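Long-range contacts in geranyltranstransferase (Legionella pneumophila subsp. pneumophila, PDB 3LOM), which probably condenses isopentenyl diphosphate with allylic diphosphates, in a magnesium-dependent reaction, to make farnesyl diphosphate and perhaps geranylgeranyl diphosphate: residues P55-L60 / A289-L294; L87-L92 / V119-Q124. One frame throughout, in Å; residues are numbered along the deposited sequence.

Contact 1 (P55-L60 / A289-L294); sequences PILVYL and AALIEL
With CG of Leu-60 anti to its carbonyl carbon (chi1 -69°) and CG of Leu-294 anti to its backbone N (chi1 178°), the two side chains cross obliquely, Leu-60 CD1 3.7 Å from Leu-294 CD2. Leu-60 CD1 also rests on the backbone, 3.8 Å from Leu-291 CA, and touches the tip of that side chain, while its other methyl, CD2, lies 4.0 Å from Ala-290 CB. One leucine fork thus spreads over three residues of the opposing helix, more than any other side chain of 55-60 touches, and the small Ala-290 marks one end of its footprint. The helices run nearly antiparallel (153°) with segment axes 10.5 Å apart, a spacing bridged entirely by hydrocarbon. Helix 53-64 belongs to the all-helical isoprenoid synthase fold of the polyprenyl synthetases, and helix 289-303, the last one modelled, lies along it. One turn before Leu-60, Ile-56 turns its branch methyl CG2 to Leu-294 CD2 at 3.8 Å, the same methyl that Leu-60 meets. Leu-57 starts out beside the interface, but its tip bends in, with CD2 4.1 Å from Leu-291 CD1 and the two side chains crossing at about a right angle. Helix 5-28 borders the same seam, Tyr-16 touching Leu-60 and Ile-13 touching Leu-294, while Phe-197 of helix 178-201 packs on Leu-57.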
ATOM      1  N   PRO A  55       7.836  11.860 -11.899  1.00 59.61           N
ATOM      2  CA  PRO A  55       6.803  12.194 -12.891  1.00 56.94           C
ATOM      3  C   PRO A  55       7.329  12.711 -14.224  1.00 49.43           C
ATOM      4  O   PRO A  55       6.778  12.366 -15.260  1.00 59.59           O
ATOM      5  CB  PRO A  55       6.010  13.310 -12.207  1.00 59.23           C
ATOM      6  CG  PRO A  55       6.128  13.018 -10.815  1.00 54.01           C
ATOM      7  CD  PRO A  55       7.527  12.506 -10.609  1.00 59.29           C
ATOM      8  N   ILE A  56       8.378  13.528 -14.182  1.00 50.36           N
ATOM      9  CA  ILE A  56       9.011  14.063 -15.384  1.00 52.96           C
ATOM     10  C   ILE A  56       9.559  12.943 -16.277  1.00 57.42           C
ATOM     11  O   ILE A  56       9.330  12.948 -17.491  1.00 68.21           O
ATOM     12  CB  ILE A  56      10.140  15.068 -15.036  1.00 54.48           C
ATOM     13  CG1 ILE A  56       9.591  16.214 -14.177  1.00 54.54           C
ATOM     14  CG2 ILE A  56      10.785  15.620 -16.311  1.00 54.45           C
ATOM     15  CD1 ILE A  56      10.663  17.038 -13.462  1.00 55.04           C
ATOM     16  N   LEU A  57      10.250  11.982 -15.663  1.00 58.22           N
ATOM     17  CA  LEU A  57      10.796  10.822 -16.377  1.00 52.29           C
ATOM     18  C   LEU A  57       9.698  10.012 -17.039  1.00 54.83           C
ATOM     19  O   LEU A  57       9.857   9.587 -18.176  1.00 62.30           O
ATOM     20  CB  LEU A  57      11.620   9.930 -15.444  1.00 54.06           C
ATOM     21  CG  LEU A  57      12.922  10.512 -14.896  1.00 52.17           C
ATOM     22  CD1 LEU A  57      13.411   9.688 -13.712  1.00 54.97           C
ATOM     23  CD2 LEU A  57      13.993  10.627 -15.979  1.00 46.02           C
ATOM     24  N   VAL A  58       8.586   9.823 -16.329  1.00 49.31           N
ATOM     25  CA  VAL A  58       7.366   9.241 -16.899  1.00 53.83           C
ATOM     26  C   VAL A  58       6.862  10.000 -18.136  1.00 58.54           C
ATOM     27  O   VAL A  58       6.525   9.382 -19.150  1.00 56.01           O
ATOM     28  CB  VAL A  58       6.252   9.145 -15.827  1.00 52.73           C
ATOM     29  CG1 VAL A  58       4.883   8.857 -16.439  1.00 40.03           C
ATOM     30  CG2 VAL A  58       6.604   8.078 -14.842  1.00 57.99           C
ATOM     31  N   TYR A  59       6.833  11.330 -18.052  1.00 58.46           N
ATOM     32  CA  TYR A  59       6.367  12.163 -19.162  1.00 63.61           C
ATOM     33  C   TYR A  59       7.299  12.095 -20.359  1.00 59.69           C
ATOM     34  O   TYR A  59       6.845  11.938 -21.486  1.00 59.64           O
ATOM     35  CB  TYR A  59       6.180  13.621 -18.725  1.00 61.49           C
ATOM     36  CG  TYR A  59       4.928  13.859 -17.906  1.00 65.18           C
ATOM     37  CD1 TYR A  59       3.676  13.462 -18.380  1.00 54.19           C
ATOM     38  CD2 TYR A  59       4.989  14.499 -16.667  1.00 47.40           C
ATOM     39  CE1 TYR A  59       2.523  13.679 -17.636  1.00 55.00           C
ATOM     40  CE2 TYR A  59       3.839  14.720 -15.916  1.00 57.54           C
ATOM     41  CZ  TYR A  59       2.611  14.309 -16.409  1.00 58.86           C
ATOM     42  OH  TYR A  59       1.470  14.525 -15.674  1.00 60.58           O
ATOM     43  N   LEU A  60       8.600  12.187 -20.098  1.00 63.75           N
ATOM     44  CA  LEU A  60       9.612  12.203 -21.151  1.00 62.36           C
ATOM     45  C   LEU A  60       9.816  10.849 -21.834  1.00 67.59           C
ATOM     46  O   LEU A  60      10.003  10.792 -23.053  1.00 71.42           O
ATOM     47  CB  LEU A  60      10.933  12.745 -20.611  1.00 60.53           C
ATOM     48  CG  LEU A  60      10.919  14.235 -20.272  1.00 56.93           C
ATOM     49  CD1 LEU A  60      12.299  14.709 -19.858  1.00 57.20           C
ATOM     50  CD2 LEU A  60      10.414  15.041 -21.457  1.00 47.37           C
ATOM     51  N   ALA A 289      15.900  14.753 -27.346  1.00 79.11           N
ATOM     52  CA  ALA A 289      16.648  15.967 -26.969  1.00 79.20           C
ATOM     53  C   ALA A 289      16.134  16.651 -25.701  1.00 78.56           C
ATOM     54  O   ALA A 289      16.885  17.362 -25.026  1.00 75.93           O
ATOM     55  CB  ALA A 289      16.690  16.959 -28.129  1.00 80.24           C
ATOM     56  N   ALA A 290      14.855  16.428 -25.396  1.00 79.16           N
ATOM     57  CA  ALA A 290      14.238  16.901 -24.162  1.00 77.94           C
ATOM     58  C   ALA A 290      14.837  16.182 -22.954  1.00 76.48           C
ATOM     59  O   ALA A 290      15.245  16.823 -21.979  1.00 78.09           O
ATOM     60  CB  ALA A 290      12.728  16.700 -24.216  1.00 76.96           C
ATOM     61  N   LEU A 291      14.899  14.854 -23.043  1.00 74.11           N
ATOM     62  CA  LEU A 291      15.422  14.008 -21.971  1.00 69.28           C
ATOM     63  C   LEU A 291      16.930  14.157 -21.787  1.00 67.84           C
ATOM     64  O   LEU A 291      17.420  14.100 -20.661  1.00 68.28           O
ATOM     65  CB  LEU A 291      15.047  12.541 -22.219  1.00 64.61           C
ATOM     66  CG  LEU A 291      15.355  11.465 -21.164  1.00 68.38           C
ATOM     67  CD1 LEU A 291      15.002  11.898 -19.741  1.00 60.94           C
ATOM     68  CD2 LEU A 291      14.629  10.176 -21.522  1.00 63.14           C
ATOM     69  N   ILE A 292      17.644  14.355 -22.894  1.00 68.03           N
ATOM     70  CA  ILE A 292      19.100  14.533 -22.888  1.00 73.20           C
ATOM     71  C   ILE A 292      19.494  15.824 -22.160  1.00 75.64           C
ATOM     72  O   ILE A 292      20.454  15.839 -21.379  1.00 78.01           O
ATOM     73  CB  ILE A 292      19.677  14.481 -24.337  1.00 73.69           C
ATOM     74  CG1 ILE A 292      19.533  13.067 -24.911  1.00 73.95           C
ATOM     75  CG2 ILE A 292      21.145  14.916 -24.383  1.00 68.00           C
ATOM     76  CD1 ILE A 292      19.469  13.011 -26.431  1.00 86.22           C
ATOM     77  N   GLU A 293      18.728  16.887 -22.399  1.00 80.93           N
ATOM     78  CA  GLU A 293      18.943  18.174 -21.733  1.00 79.79           C
ATOM     79  C   GLU A 293      18.655  18.074 -20.232  1.00 73.97           C
ATOM     80  O   GLU A 293      19.378  18.657 -19.423  1.00 72.32           O
ATOM     81  CB  GLU A 293      18.091  19.275 -22.381  1.00 81.98           C
ATOM     82  CG  GLU A 293      18.733  20.670 -22.369  1.00 83.40           C
ATOM     83  CD  GLU A 293      18.648  21.372 -21.016  1.00 97.76           C
ATOM     84  OE1 GLU A 293      17.573  21.324 -20.377  1.00 95.26           O
ATOM     85  OE2 GLU A 293      19.661  21.976 -20.594  1.00 91.80           O
ATOM     86  N   LEU A 294      17.611  17.327 -19.870  1.00 70.26           N
ATOM     87  CA  LEU A 294      17.310  17.053 -18.463  1.00 66.66           C
ATOM     88  C   LEU A 294      18.432  16.254 -17.793  1.00 67.86           C
ATOM     89  O   LEU A 294      18.837  16.567 -16.671  1.00 62.81           O
ATOM     90  CB  LEU A 294      15.969  16.322 -18.308  1.00 65.26           C
ATOM     91  CG  LEU A 294      15.593  15.956 -16.865  1.00 58.64           C
ATOM     92  CD1 LEU A 294      15.270  17.196 -16.041  1.00 56.73           C
ATOM     93  CD2 LEU A 294      14.456  14.946 -16.812  1.00 61.78           C
TER

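Contact 2 (L87-L92 / V119-Q124); sequences LIHDDL and VGDGMQ
Ile-88 and Gly-120 mark the closest backbone approach, with CA atoms 6.1 Å apart, where helices 69-91 and 113-135 run nearly antiparallel at 154° with segment axes 9.5 Å apart. CG of His-89 lies anti to its carbonyl carbon (chi1 -78°), which turns the ring toward bare glycine backbone, NE2 3.4 Å from Gly-120 CA. At the ring edge, near its plane, CE1 comes 3.1 Å from Asp-121 OD1, and the carboxylate is turned 71° from the ring. The nitrogens find partners beyond the two segments: NE2 hydrogen-bonds to Ile-117 O, one turn earlier on the partner helix, and ND1 hydrogen-bonds to Asp-121 OD2 of the second subunit. Asp-121 OD2 in turn hydrogen-bonds to His-89 ND1 of that subunit, a reciprocal pair that builds this contact into the dimer interface. Segment 87-92 also holds Asp-90 and Asp-91, which begin the first aspartate-rich motif, DDxxxxD, used by this family to bind diphosphate through magnesium. On the apolar flank Ile-88 CD1 packs against Val-119 CG1 and Met-123 CE, both at 3.8 Å and on the same side of it. Ala-45 of helix 36-46 also touches Ile-88.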
ATOM      1  N   LEU A  87       8.908   8.540   1.573  1.00 42.12           N
ATOM      2  CA  LEU A  87       9.667   9.637   2.192  1.00 46.42           C
ATOM      3  C   LEU A  87       9.110  10.026   3.567  1.00 43.49           C
ATOM      4  O   LEU A  87       9.871  10.240   4.507  1.00 46.57           O
ATOM      5  CB  LEU A  87       9.700  10.870   1.287  1.00 48.66           C
ATOM      6  CG  LEU A  87      10.407  10.825  -0.069  1.00 57.26           C
ATOM      7  CD1 LEU A  87      10.098  12.110  -0.821  1.00 60.06           C
ATOM      8  CD2 LEU A  87      11.911  10.641   0.077  1.00 58.86           C
ATOM      9  N   ILE A  88       7.783  10.101   3.665  1.00 40.55           N
ATOM     10  CA  ILE A  88       7.091  10.403   4.919  1.00 42.91           C
ATOM     11  C   ILE A  88       7.436   9.363   5.982  1.00 41.43           C
ATOM     12  O   ILE A  88       7.741   9.711   7.125  1.00 43.80           O
ATOM     13  CB  ILE A  88       5.548  10.445   4.718  1.00 46.98           C
ATOM     14  CG1 ILE A  88       5.137  11.617   3.821  1.00 42.11           C
ATOM     15  CG2 ILE A  88       4.821  10.540   6.055  1.00 47.31           C
ATOM     16  CD1 ILE A  88       3.726  11.479   3.288  1.00 49.70           C
ATOM     17  N   HIS A  89       7.405   8.089   5.595  1.00 37.20           N
ATOM     18  CA  HIS A  89       7.732   7.008   6.521  1.00 35.30           C
ATOM     19  C   HIS A  89       9.206   6.963   6.894  1.00 32.82           C
ATOM     20  O   HIS A  89       9.534   6.746   8.062  1.00 38.08           O
ATOM     21  CB  HIS A  89       7.225   5.661   6.004  1.00 32.04           C
ATOM     22  CG  HIS A  89       5.757   5.465   6.215  1.00 35.78           C
ATOM     23  ND1 HIS A  89       5.150   4.230   6.145  1.00 33.16           N
ATOM     24  CD2 HIS A  89       4.779   6.347   6.535  1.00 26.98           C
ATOM     25  CE1 HIS A  89       3.859   4.363   6.393  1.00 34.07           C
ATOM     26  NE2 HIS A  89       3.608   5.637   6.631  1.00 44.29           N
ATOM     27  N   ASP A  90      10.084   7.194   5.918  1.00 38.63           N
ATOM     28  CA  ASP A  90      11.533   7.202   6.161  1.00 38.22           C
ATOM     29  C   ASP A  90      11.951   8.370   7.053  1.00 42.04           C
ATOM     30  O   ASP A  90      12.866   8.224   7.856  1.00 46.15           O
ATOM     31  CB  ASP A  90      12.330   7.206   4.848  1.00 37.15           C
ATOM     32  CG  ASP A  90      12.172   5.902   4.042  1.00 51.31           C
ATOM     33  OD1 ASP A  90      12.677   5.849   2.901  1.00 40.92           O
ATOM     34  OD2 ASP A  90      11.531   4.940   4.522  1.00 42.72           O
ATOM     35  N   ASP A  91      11.259   9.505   6.928  1.00 46.41           N
ATOM     36  CA  ASP A  91      11.504  10.700   7.763  1.00 41.76           C
ATOM     37  C   ASP A  91      11.267  10.511   9.279  1.00 38.46           C
ATOM     38  O   ASP A  91      11.872  11.220  10.088  1.00 37.60           O
ATOM     39  CB  ASP A  91      10.674  11.888   7.256  1.00 39.13           C
ATOM     40  CG  ASP A  91      11.320  12.604   6.076  1.00 43.37           C
ATOM     41  OD1 ASP A  91      10.663  13.492   5.496  1.00 48.26           O
ATOM     42  OD2 ASP A  91      12.475  12.293   5.728  1.00 42.77           O
ATOM     43  N   LEU A  92      10.407   9.550   9.641  1.00 36.62           N
ATOM     44  CA  LEU A  92      10.034   9.241  11.033  1.00 33.62           C
ATOM     45  C   LEU A  92      11.225   8.929  11.952  1.00 36.09           C
ATOM     46  O   LEU A  92      12.242   8.420  11.472  1.00 42.70           O
ATOM     47  CB  LEU A  92       9.052   8.054  11.060  1.00 32.52           C
ATOM     48  CG  LEU A  92       7.626   8.208  10.524  1.00 41.98           C
ATOM     49  CD1 LEU A  92       6.966   6.831  10.409  1.00 30.81           C
ATOM     50  CD2 LEU A  92       6.778   9.159  11.404  1.00 33.08           C
ATOM     51  N   VAL A 119      -1.035   8.787   6.792  1.00 38.06           N
ATOM     52  CA  VAL A 119      -1.071   9.456   5.498  1.00 45.71           C
ATOM     53  C   VAL A 119      -0.195   8.703   4.508  1.00 41.70           C
ATOM     54  O   VAL A 119      -0.620   8.461   3.365  1.00 45.74           O
ATOM     55  CB  VAL A 119      -0.724  10.973   5.625  1.00 45.07           C
ATOM     56  CG1 VAL A 119       0.088  11.500   4.456  1.00 57.76           C
ATOM     57  CG2 VAL A 119      -2.001  11.764   5.775  1.00 70.49           C
ATOM     58  N   GLY A 120       0.996   8.306   4.965  1.00 35.76           N
ATOM     59  CA  GLY A 120       1.861   7.380   4.221  1.00 32.69           C
ATOM     60  C   GLY A 120       1.096   6.130   3.808  1.00 34.55           C
ATOM     61  O   GLY A 120       1.025   5.805   2.620  1.00 33.41           O
ATOM     62  N   ASP A 121       0.473   5.464   4.783  1.00 33.11           N
ATOM     63  CA  ASP A 121      -0.350   4.278   4.520  1.00 30.28           C
ATOM     64  C   ASP A 121      -1.426   4.519   3.471  1.00 34.50           C
ATOM     65  O   ASP A 121      -1.612   3.696   2.584  1.00 39.99           O
ATOM     66  CB  ASP A 121      -1.012   3.786   5.808  1.00 29.37           C
ATOM     67  CG  ASP A 121      -0.047   3.088   6.730  1.00 50.94           C
ATOM     68  OD1 ASP A 121       1.142   2.955   6.365  1.00 42.54           O
ATOM     69  OD2 ASP A 121      -0.482   2.669   7.823  1.00 39.78           O
ATOM     70  N   GLY A 122      -2.136   5.645   3.586  1.00 40.25           N
ATOM     71  CA  GLY A 122      -3.188   6.006   2.633  1.00 25.05           C
ATOM     72  C   GLY A 122      -2.686   6.373   1.248  1.00 28.83           C
ATOM     73  O   GLY A 122      -3.343   6.057   0.253  1.00 39.87           O
ATOM     74  N   MET A 123      -1.531   7.043   1.177  1.00 33.29           N
ATOM     75  CA  MET A 123      -0.904   7.369  -0.109  1.00 37.55           C
ATOM     76  C   MET A 123      -0.555   6.105  -0.898  1.00 43.94           C
ATOM     77  O   MET A 123      -0.823   6.042  -2.103  1.00 43.59           O
ATOM     78  CB  MET A 123       0.349   8.235   0.059  1.00 33.62           C
ATOM     79  CG  MET A 123       0.097   9.721   0.224  1.00 35.76           C
ATOM     80  SD  MET A 123       1.622  10.685   0.212  1.00 37.45           S
ATOM     81  CE  MET A 123       0.978  12.243   0.785  1.00 50.16           C
ATOM     82  N   GLN A 124       0.022   5.107  -0.216  1.00 37.93           N
ATOM     83  CA  GLN A 124       0.351   3.830  -0.853  1.00 40.93           C
ATOM     84  C   GLN A 124      -0.884   3.221  -1.497  1.00 41.45           C
ATOM     85  O   GLN A 124      -0.855   2.875  -2.678  1.00 41.45           O
ATOM     86  CB  GLN A 124       1.018   2.824   0.113  1.00 47.78           C
ATOM     87  CG  GLN A 124       1.082   1.387  -0.474  1.00 36.50           C
ATOM     88  CD  GLN A 124       2.161   0.481   0.111  1.00 58.62           C
ATOM     89  OE1 GLN A 124       2.830  -0.240  -0.637  1.00 37.83           O
ATOM     90  NE2 GLN A 124       2.324   0.492   1.441  1.00 39.31           N
TER

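Overall arrangement
From the N terminus the chain passes through helices 5-28 and 36-46 to helix 53-64, where contact 1 opens, and then enters helix 69-91, whose last turns open contact 2. The chain soon returns: after the short hairpin 100-105, helix 113-135 closes contact 2 over 26 intervening residues. Contact 1 closes only at helix 289-303, after 228 residues, so its loop encloses the whole of contact 2. Their centres lie 26 Å apart, on opposite sides of the chain's centre, and they do not touch. Contact 1 ties the C-terminal helix to the early part of the bundle, and contact 2 joins helices 69-91 and 113-135 at the dimer interface.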